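Local atomic coordinates of nitrogenase molybdenum-iron protein beta chain (Clostridium pasteurianum, PDB entry 4WES), a protein that forms, with the alpha chain, the molybdenum-iron component of nitrogenase, which reduces dinitrogen to ammonium, and shares an [8Fe-7S] cluster with that partner. Residues M184-R189 / P423-K428; G335-Y340 / A361-S366. All coordinates share one frame; numbering follows the deposited sequence.

Contact 1: M184-R189 / P423-K428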
ATOM      1  N   MET B 184      18.802  -1.171 -10.237  1.00  9.76           N
ATOM      2  CA  MET B 184      20.172  -0.810 -10.583  1.00 10.37           C
ATOM      3  C   MET B 184      20.829   0.016  -9.485  1.00 10.78           C
ATOM      4  O   MET B 184      21.991  -0.249  -9.129  1.00 11.13           O
ATOM      5  CB  MET B 184      20.197  -0.108 -11.943  1.00 10.42           C
ATOM      6  CG  MET B 184      19.859  -1.055 -13.095  1.00 11.23           C
ATOM      7  SD  MET B 184      18.992  -0.217 -14.397  1.00 10.92           S
ATOM      8  CE  MET B 184      18.981  -1.492 -15.688  1.00 11.65           C
ATOM      9  N   ARG B 185      20.104   0.988  -8.918  1.00 10.05           N
ATOM     10  CA  ARG B 185      20.674   1.781  -7.837  1.00 10.62           C
ATOM     11  C   ARG B 185      21.008   0.938  -6.636  1.00 10.90           C
ATOM     12  O   ARG B 185      22.057   1.115  -6.007  1.00 11.79           O
ATOM     13  CB  ARG B 185      19.726   2.902  -7.406  1.00 10.65           C
ATOM     14  CG  ARG B 185      19.556   3.988  -8.456  1.00 10.75           C
ATOM     15  CD  ARG B 185      18.589   5.042  -7.983  1.00 11.69           C
ATOM     16  NE  ARG B 185      18.291   6.074  -8.964  1.00 10.97           N
ATOM     17  CZ  ARG B 185      18.738   7.313  -8.964  1.00 11.18           C
ATOM     18  NH1 ARG B 185      19.662   7.688  -8.096  1.00 13.41           N
ATOM     19  NH2 ARG B 185      18.275   8.189  -9.826  1.00 11.34           N
ATOM     20  N   GLU B 186      20.127  -0.016  -6.299  1.00 10.43           N
ATOM     21  CA  GLU B 186      20.375  -0.863  -5.130  1.00 10.83           C
ATOM     22  C   GLU B 186      21.569  -1.781  -5.336  1.00 10.85           C
ATOM     23  O   GLU B 186      22.378  -1.970  -4.410  1.00 11.75           O
ATOM     24  CB  GLU B 186      19.123  -1.644  -4.790  1.00 10.71           C
ATOM     25  CG  GLU B 186      19.258  -2.616  -3.626  1.00 11.53           C
ATOM     26  CD  GLU B 186      19.654  -2.005  -2.288  1.00 13.95           C
ATOM     27  OE1 GLU B 186      19.642  -0.770  -2.140  1.00 15.72           O
ATOM     28  OE2 GLU B 186      20.011  -2.794  -1.383  1.00 17.14           O
ATOM     29  N   ILE B 187      21.700  -2.363  -6.521  1.00 10.52           N
ATOM     30  CA  ILE B 187      22.864  -3.213  -6.807  1.00 10.94           C
ATOM     31  C   ILE B 187      24.153  -2.399  -6.719  1.00 11.32           C
ATOM     32  O   ILE B 187      25.136  -2.862  -6.120  1.00 11.95           O
ATOM     33  CB  ILE B 187      22.683  -3.917  -8.165  1.00 11.30           C
ATOM     34  CG1 ILE B 187      21.539  -4.935  -8.066  1.00 11.99           C
ATOM     35  CG2 ILE B 187      23.960  -4.553  -8.643  1.00 12.28           C
ATOM     36  CD1 ILE B 187      20.920  -5.274  -9.405  1.00 13.52           C
ATOM     37  N   LYS B 188      24.138  -1.185  -7.271  1.00 11.24           N
ATOM     38  CA  LYS B 188      25.316  -0.307  -7.172  1.00 12.08           C
ATOM     39  C   LYS B 188      25.621  -0.003  -5.694  1.00 11.86           C
ATOM     40  O   LYS B 188      26.793  -0.018  -5.274  1.00 13.17           O
ATOM     41  CB  LYS B 188      25.140   0.974  -7.980  1.00 12.25           C
ATOM     42  CG  LYS B 188      25.116   0.729  -9.485  1.00 12.83           C
ATOM     43  CD  LYS B 188      25.204   1.985 -10.305  1.00 15.69           C
ATOM     44  CE  LYS B 188      23.993   2.850 -10.123  1.00 15.22           C
ATOM     45  NZ  LYS B 188      24.120   4.100 -10.922  1.00 15.12           N
ATOM     46  N   ARG B 189      24.582   0.276  -4.926  1.00 11.78           N
ATOM     47  CA  ARG B 189      24.753   0.601  -3.519  1.00 11.74           C
ATOM     48  C   ARG B 189      25.438  -0.547  -2.779  1.00 11.89           C
ATOM     49  O   ARG B 189      26.310  -0.340  -1.913  1.00 13.31           O
ATOM     50  CB  ARG B 189      23.399   0.935  -2.885  1.00 12.31           C
ATOM     51  CG  ARG B 189      23.522   1.537  -1.489  1.00 13.40           C
ATOM     52  CD  ARG B 189      22.175   1.614  -0.776  1.00 12.98           C
ATOM     53  NE  ARG B 189      21.622   0.301  -0.481  1.00 14.22           N
ATOM     54  CZ  ARG B 189      22.026  -0.467   0.523  1.00 16.57           C
ATOM     55  NH1 ARG B 189      22.965  -0.046   1.379  1.00 20.00           N
ATOM     56  NH2 ARG B 189      21.517  -1.663   0.674  1.00 17.30           N
ATOM     57  N   PRO B 423      13.230  -0.395  -4.908  1.00 12.48           N
ATOM     58  CA  PRO B 423      13.829  -1.600  -5.426  1.00 11.16           C
ATOM     59  C   PRO B 423      13.034  -2.824  -4.996  1.00 11.29           C
ATOM     60  O   PRO B 423      12.378  -2.789  -3.939  1.00 12.47           O
ATOM     61  CB  PRO B 423      15.205  -1.626  -4.739  1.00 12.59           C
ATOM     62  CG  PRO B 423      14.971  -0.945  -3.426  1.00 13.57           C
ATOM     63  CD  PRO B 423      13.968   0.150  -3.758  1.00 13.09           C
ATOM     64  N   LYS B 424      13.108  -3.889  -5.808  1.00 11.83           N
ATOM     65  CA  LYS B 424      12.692  -5.211  -5.422  1.00 12.12           C
ATOM     66  C   LYS B 424      13.840  -6.137  -5.098  1.00 10.48           C
ATOM     67  O   LYS B 424      13.602  -7.206  -4.548  1.00 12.05           O
ATOM     68  CB  LYS B 424      11.794  -5.862  -6.517  1.00 17.06           C
ATOM     69  CG  LYS B 424      12.555  -6.164  -7.838  1.00 22.51           C
ATOM     70  CD  LYS B 424      11.765  -6.817  -8.975  1.00 29.99           C
ATOM     71  CE  LYS B 424      11.961  -6.111 -10.329  1.00 32.99           C
ATOM     72  NZ  LYS B 424      10.879  -6.485 -11.290  1.00 50.55           N
ATOM     73  N   VAL B 425      15.058  -5.746  -5.477  1.00 10.78           N
ATOM     74  CA  VAL B 425      16.236  -6.564  -5.259  1.00  9.94           C
ATOM     75  C   VAL B 425      16.917  -6.257  -3.929  1.00  9.38           C
ATOM     76  O   VAL B 425      16.687  -5.214  -3.301  1.00  9.48           O
ATOM     77  CB  VAL B 425      17.251  -6.393  -6.409  1.00  9.74           C
ATOM     78  CG1 VAL B 425      16.653  -6.835  -7.721  1.00 12.10           C
ATOM     79  CG2 VAL B 425      17.817  -4.967  -6.480  1.00 11.06           C
ATOM     80  N   GLY B 426      17.800  -7.155  -3.534  1.00  9.60           N
ATOM     81  CA  GLY B 426      18.553  -6.992  -2.311  1.00 10.23           C
ATOM     82  C   GLY B 426      17.745  -7.257  -1.060  1.00  9.59           C
ATOM     83  O   GLY B 426      16.554  -7.567  -1.105  1.00  9.87           O
ATOM     84  N   TYR B 427      18.394  -7.160   0.100  1.00  9.39           N
ATOM     85  CA  TYR B 427      17.667  -7.283   1.352  1.00  9.19           C
ATOM     86  C   TYR B 427      16.687  -6.134   1.507  1.00  9.87           C
ATOM     87  O   TYR B 427      15.558  -6.347   1.989  1.00 10.76           O
ATOM     88  CB  TYR B 427      18.644  -7.368   2.534  1.00 10.82           C
ATOM     89  CG  TYR B 427      19.683  -8.449   2.356  1.00 10.24           C
ATOM     90  CD1 TYR B 427      19.332  -9.791   2.248  1.00 10.59           C
ATOM     91  CD2 TYR B 427      21.040  -8.148   2.308  1.00 10.90           C
ATOM     92  CE1 TYR B 427      20.281 -10.798   2.069  1.00 11.00           C
ATOM     93  CE2 TYR B 427      21.986  -9.129   2.131  1.00 11.75           C
ATOM     94  CZ  TYR B 427      21.614 -10.456   2.016  1.00 10.73           C
ATOM     95  OH  TYR B 427      22.572 -11.414   1.824  1.00 12.34           O
ATOM     96  N   LYS B 428      17.072  -4.942   1.076  1.00 10.35           N
ATOM     97  CA  LYS B 428      16.209  -3.774   1.134  1.00 11.66           C
ATOM     98  C   LYS B 428      14.921  -3.970   0.320  1.00  9.60           C
ATOM     99  O   LYS B 428      13.808  -3.664   0.761  1.00 10.62           O
ATOM    100  CB  LYS B 428      16.981  -2.567   0.597  1.00 12.72           C
ATOM    101  CG  LYS B 428      16.252  -1.244   0.546  1.00 20.02           C
ATOM    102  CD  LYS B 428      17.050  -0.024   0.061  1.00 27.85           C
ATOM    103  CE  LYS B 428      16.086   1.165  -0.049  1.00 59.68           C
ATOM    104  NZ  LYS B 428      16.613   2.361  -0.774  1.00 63.71           N
TER
HETATM  105  O   HOH W   1      19.946  -4.768   0.445  1.00 12.81           O
HETATM  106  O   HOH W   2      18.750   1.662  -3.004  1.00 25.65           O
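Glu-186, on the connecting helix of a beta-alpha-beta crossover, packs its side chain against Val-425 and Lys-428 where the chain enters the long helix 426-448. The crossover helix, 181-193, links the parallel strands 172-175 and 198-200. The aliphatic part of Glu-186 slides past Val-425 in the opposite direction, with CB 4.0 Å from Val-425 CG2 and CG beside the carbonyl oxygen of the same residue. Pro-423 meets CB of Glu-186 through its own CB, and Ile-187 crosses Val-425 at about a right angle, CG1 to CG2. Glu-186 sends CG anti to its backbone N and then bends at chi2 (59°), which turns CD back alongside Lys-428. The extended lysine chain lies across the carboxylate, its CD 3.5 Å from Glu-186 OE1 and its CB 3.6 Å from OE2. Within its own helix the carboxylate is gripped side-on by Arg-189, each oxygen on its syn side: NE reaches OE1 and NH2 reaches OE2, both at 2.8 Å, and the first bond is almost straight. NH2 of this arginine has a second acid partner in Glu-295, on helix 290-305. Water 1 donates to Glu-186 OE2 and accepts from Lys-428 N, so the carboxylate is joined through water to the first turn of helix 426-448, whose amide dipoles would probably help stabilise its negative charge. The ammonium of Lys-428 stays beyond salt-bridge range, and water 2 spans the gap, donating to Glu-186 OE1 at 2.7 Å and accepting from Lys-428 NZ at 3.2 Å.

Contact 2: G335-Y340 / A361-S366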
ATOM      1  N   GLY B 335       7.422 -19.112   3.267  1.00  9.39           N
ATOM      2  CA  GLY B 335       6.524 -20.128   3.721  1.00  9.83           C
ATOM      3  C   GLY B 335       5.254 -20.222   2.918  1.00  9.11           C
ATOM      4  O   GLY B 335       4.302 -20.937   3.298  1.00 10.03           O
ATOM      5  N   ALA B 336       5.182 -19.466   1.815  1.00  9.70           N
ATOM      6  CA  ALA B 336       4.000 -19.432   0.942  1.00  9.71           C
ATOM      7  C   ALA B 336       4.224 -20.399  -0.246  1.00 10.26           C
ATOM      8  O   ALA B 336       5.276 -21.023  -0.396  1.00 10.65           O
ATOM      9  CB  ALA B 336       3.722 -18.004   0.495  1.00  9.59           C
ATOM     10  N   ILE B 337       3.227 -20.466  -1.122  1.00  9.94           N
ATOM     11  CA  ILE B 337       3.178 -21.451  -2.180  1.00 10.30           C
ATOM     12  C   ILE B 337       3.058 -20.778  -3.539  1.00 10.11           C
ATOM     13  O   ILE B 337       2.043 -20.141  -3.811  1.00 10.95           O
ATOM     14  CB  ILE B 337       1.963 -22.403  -1.985  1.00 11.34           C
ATOM     15  CG1 ILE B 337       2.082 -23.165  -0.674  1.00 13.61           C
ATOM     16  CG2 ILE B 337       1.823 -23.368  -3.151  1.00 12.54           C
ATOM     17  CD1 ILE B 337       0.798 -23.826  -0.223  1.00 17.80           C
ATOM     18  N   PRO B 338       4.042 -20.965  -4.430  1.00 10.08           N
ATOM     19  CA  PRO B 338       3.845 -20.566  -5.825  1.00 10.01           C
ATOM     20  C   PRO B 338       2.914 -21.570  -6.463  1.00 10.00           C
ATOM     21  O   PRO B 338       3.319 -22.700  -6.766  1.00 11.87           O
ATOM     22  CB  PRO B 338       5.271 -20.604  -6.420  1.00 10.31           C
ATOM     23  CG  PRO B 338       6.210 -20.740  -5.251  1.00 11.00           C
ATOM     24  CD  PRO B 338       5.398 -21.492  -4.212  1.00 10.73           C
ATOM     25  N   LYS B 339       1.652 -21.178  -6.592  1.00 10.00           N
ATOM     26  CA  LYS B 339       0.578 -22.061  -7.025  1.00 10.10           C
ATOM     27  C   LYS B 339       0.459 -22.075  -8.540  1.00  9.62           C
ATOM     28  O   LYS B 339       0.347 -23.142  -9.142  1.00 10.28           O
ATOM     29  CB  LYS B 339      -0.714 -21.629  -6.353  1.00 11.45           C
ATOM     30  CG  LYS B 339      -1.936 -22.399  -6.779  1.00 12.81           C
ATOM     31  CD  LYS B 339      -1.822 -23.852  -6.460  1.00 15.11           C
ATOM     32  CE  LYS B 339      -3.177 -24.509  -6.679  1.00 19.05           C
ATOM     33  NZ  LYS B 339      -3.080 -25.920  -6.259  1.00 22.61           N
ATOM     34  N   TYR B 340       0.432 -20.888  -9.132  1.00  9.34           N
ATOM     35  CA  TYR B 340       0.349 -20.713 -10.599  1.00  9.64           C
ATOM     36  C   TYR B 340       1.496 -19.800 -10.950  1.00  8.97           C
ATOM     37  O   TYR B 340       1.601 -18.715 -10.404  1.00 10.52           O
ATOM     38  CB  TYR B 340      -0.972 -20.096 -11.041  1.00  9.51           C
ATOM     39  CG  TYR B 340      -2.197 -20.860 -10.599  1.00  9.67           C
ATOM     40  CD1 TYR B 340      -2.270 -22.251 -10.689  1.00 10.27           C
ATOM     41  CD2 TYR B 340      -3.299 -20.213 -10.058  1.00  9.91           C
ATOM     42  CE1 TYR B 340      -3.377 -22.942 -10.250  1.00 10.63           C
ATOM     43  CE2 TYR B 340      -4.422 -20.904  -9.639  1.00  9.94           C
ATOM     44  CZ  TYR B 340      -4.446 -22.272  -9.751  1.00 10.18           C
ATOM     45  OH  TYR B 340      -5.534 -22.997  -9.309  1.00 11.91           O
ATOM     46  N   ALA B 361      10.961 -28.087  -2.083  1.00 16.79           N
ATOM     47  CA  ALA B 361      10.077 -27.700  -0.991  1.00 17.07           C
ATOM     48  C   ALA B 361       8.928 -28.694  -0.753  1.00 17.97           C
ATOM     49  O   ALA B 361       8.123 -28.517   0.182  1.00 21.09           O
ATOM     50  CB  ALA B 361       9.498 -26.335  -1.303  1.00 17.85           C
ATOM     51  N   GLY B 362       8.857 -29.754  -1.548  1.00 17.44           N
ATOM     52  CA  GLY B 362       7.783 -30.721  -1.408  1.00 19.85           C
ATOM     53  C   GLY B 362       6.416 -30.210  -1.843  1.00 18.06           C
ATOM     54  O   GLY B 362       5.399 -30.746  -1.411  1.00 22.86           O
ATOM     55  N   ILE B 363       6.381 -29.210  -2.699  1.00 16.83           N
ATOM     56  CA  ILE B 363       5.125 -28.603  -3.121  1.00 15.94           C
ATOM     57  C   ILE B 363       4.617 -29.300  -4.372  1.00 17.94           C
ATOM     58  O   ILE B 363       5.253 -29.231  -5.430  1.00 18.43           O
ATOM     59  CB  ILE B 363       5.285 -27.102  -3.400  1.00 17.45           C
ATOM     60  CG1 ILE B 363       5.638 -26.376  -2.099  1.00 16.26           C
ATOM     61  CG2 ILE B 363       3.990 -26.543  -3.976  1.00 16.83           C
ATOM     62  CD1 ILE B 363       6.155 -24.962  -2.294  1.00 17.02           C
ATOM     63  N   GLU B 364       3.449 -29.928  -4.232  1.00 20.31           N
ATOM     64  CA  GLU B 364       2.764 -30.625  -5.317  1.00 21.39           C
ATOM     65  C   GLU B 364       1.511 -29.834  -5.723  1.00 21.60           C
ATOM     66  O   GLU B 364       0.934 -29.095  -4.919  1.00 22.55           O
ATOM     67  CB  GLU B 364       2.343 -32.029  -4.871  1.00 27.07           C
ATOM     68  CG  GLU B 364       3.463 -32.913  -4.334  1.00 37.61           C
ATOM     69  CD  GLU B 364       4.093 -33.783  -5.403  1.00 72.28           C
ATOM     70  OE1 GLU B 364       3.581 -33.797  -6.543  1.00128.33           O
ATOM     71  OE2 GLU B 364       5.097 -34.462  -5.098  1.00128.08           O
ATOM     72  N   GLY B 365       1.090 -30.007  -6.972  1.00 25.11           N
ATOM     73  CA  GLY B 365      -0.186 -29.455  -7.432  1.00 27.83           C
ATOM     74  C   GLY B 365      -0.130 -28.035  -7.976  1.00 22.34           C
ATOM     75  O   GLY B 365      -1.175 -27.409  -8.240  1.00 25.08           O
ATOM     76  N   SER B 366       1.077 -27.494  -8.159  1.00 16.15           N
ATOM     77  CA  SER B 366       1.202 -26.183  -8.801  1.00 13.70           C
ATOM     78  C   SER B 366       1.226 -26.327 -10.311  1.00 14.36           C
ATOM     79  O   SER B 366       1.544 -27.392 -10.841  1.00 18.24           O
ATOM     80  CB  SER B 366       2.460 -25.488  -8.303  1.00 13.19           C
ATOM     81  OG  SER B 366       2.362 -25.213  -6.913  1.00 14.50           O
TER
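With OG anti to its own carbonyl carbon (chi1 -64°), Ser-366 directs its hydroxyl at Pro-338, and a bend at chi2 (61°) turns CD of Lys-339 back toward Gly-365. The segments lie at the two ends of a beta-alpha-beta crossover: strand 337-343, helix 348-360 and strand 367-370 follow in order, and the two strands are parallel neighbours in the C-terminal sheet. Ser-366 OG donates to Pro-338 O over 2.7 Å, while the carbonyl oxygen of Lys-339 sits 3.2 Å from Ser-366 CA, so the chains are already close just before the second strand begins. Nearer the helix end, Ile-363 makes the apolar contacts with Ile-337 and Pro-338. Its CG2 touches CG2 of Ile-337 at 3.9 Å, the two isoleucines being inclined to each other, and its CD1 meets ring carbon CD of Pro-338 at 4.0 Å, the two side chains crossing at about a right angle. Leu-358 of helix 348-360 packs against Pro-338, Ile-363 and Ser-366 alike. Gly-362, at positive phi, ends that helix in a Schellman motif and leads the chain round to Ile-363. Lys-339 passes CG over the centre of the Tyr-340 ring, 3.7 Å above its plane, and sends NZ on to Gly-365 O at 3.1 Å; the ammonium approaches from above the carbonyl plane, 51° out of it. The stronger partner of NZ is Glu-384, in a salt bridge. The ammonium is thus shared between a carboxylate and a peptide oxygen, which should favour its charged form and tie the loop at Gly-365 to strand 337-343.

Overall arrangement
From the N terminus, the chain passes the sheet that contains strand 99-104 and then builds the second parallel sheet, whose crossover helix 181-193 supplies the first half of contact 1. The partner segment comes only after 233 further residues, which include the rest of that sheet and the whole five-stranded sheet. Contact 2 closes a much shorter loop of 20 residues, round helix 348-360, and is nested entirely within the first. It ties strand 337-343 to the approach of strand 367-370, outermost in its sheet within this chain, whereas contact 1 joins the second sheet's helical layer to the start of helix 426-448. The two centres are 27 Å apart and the contacts do not touch.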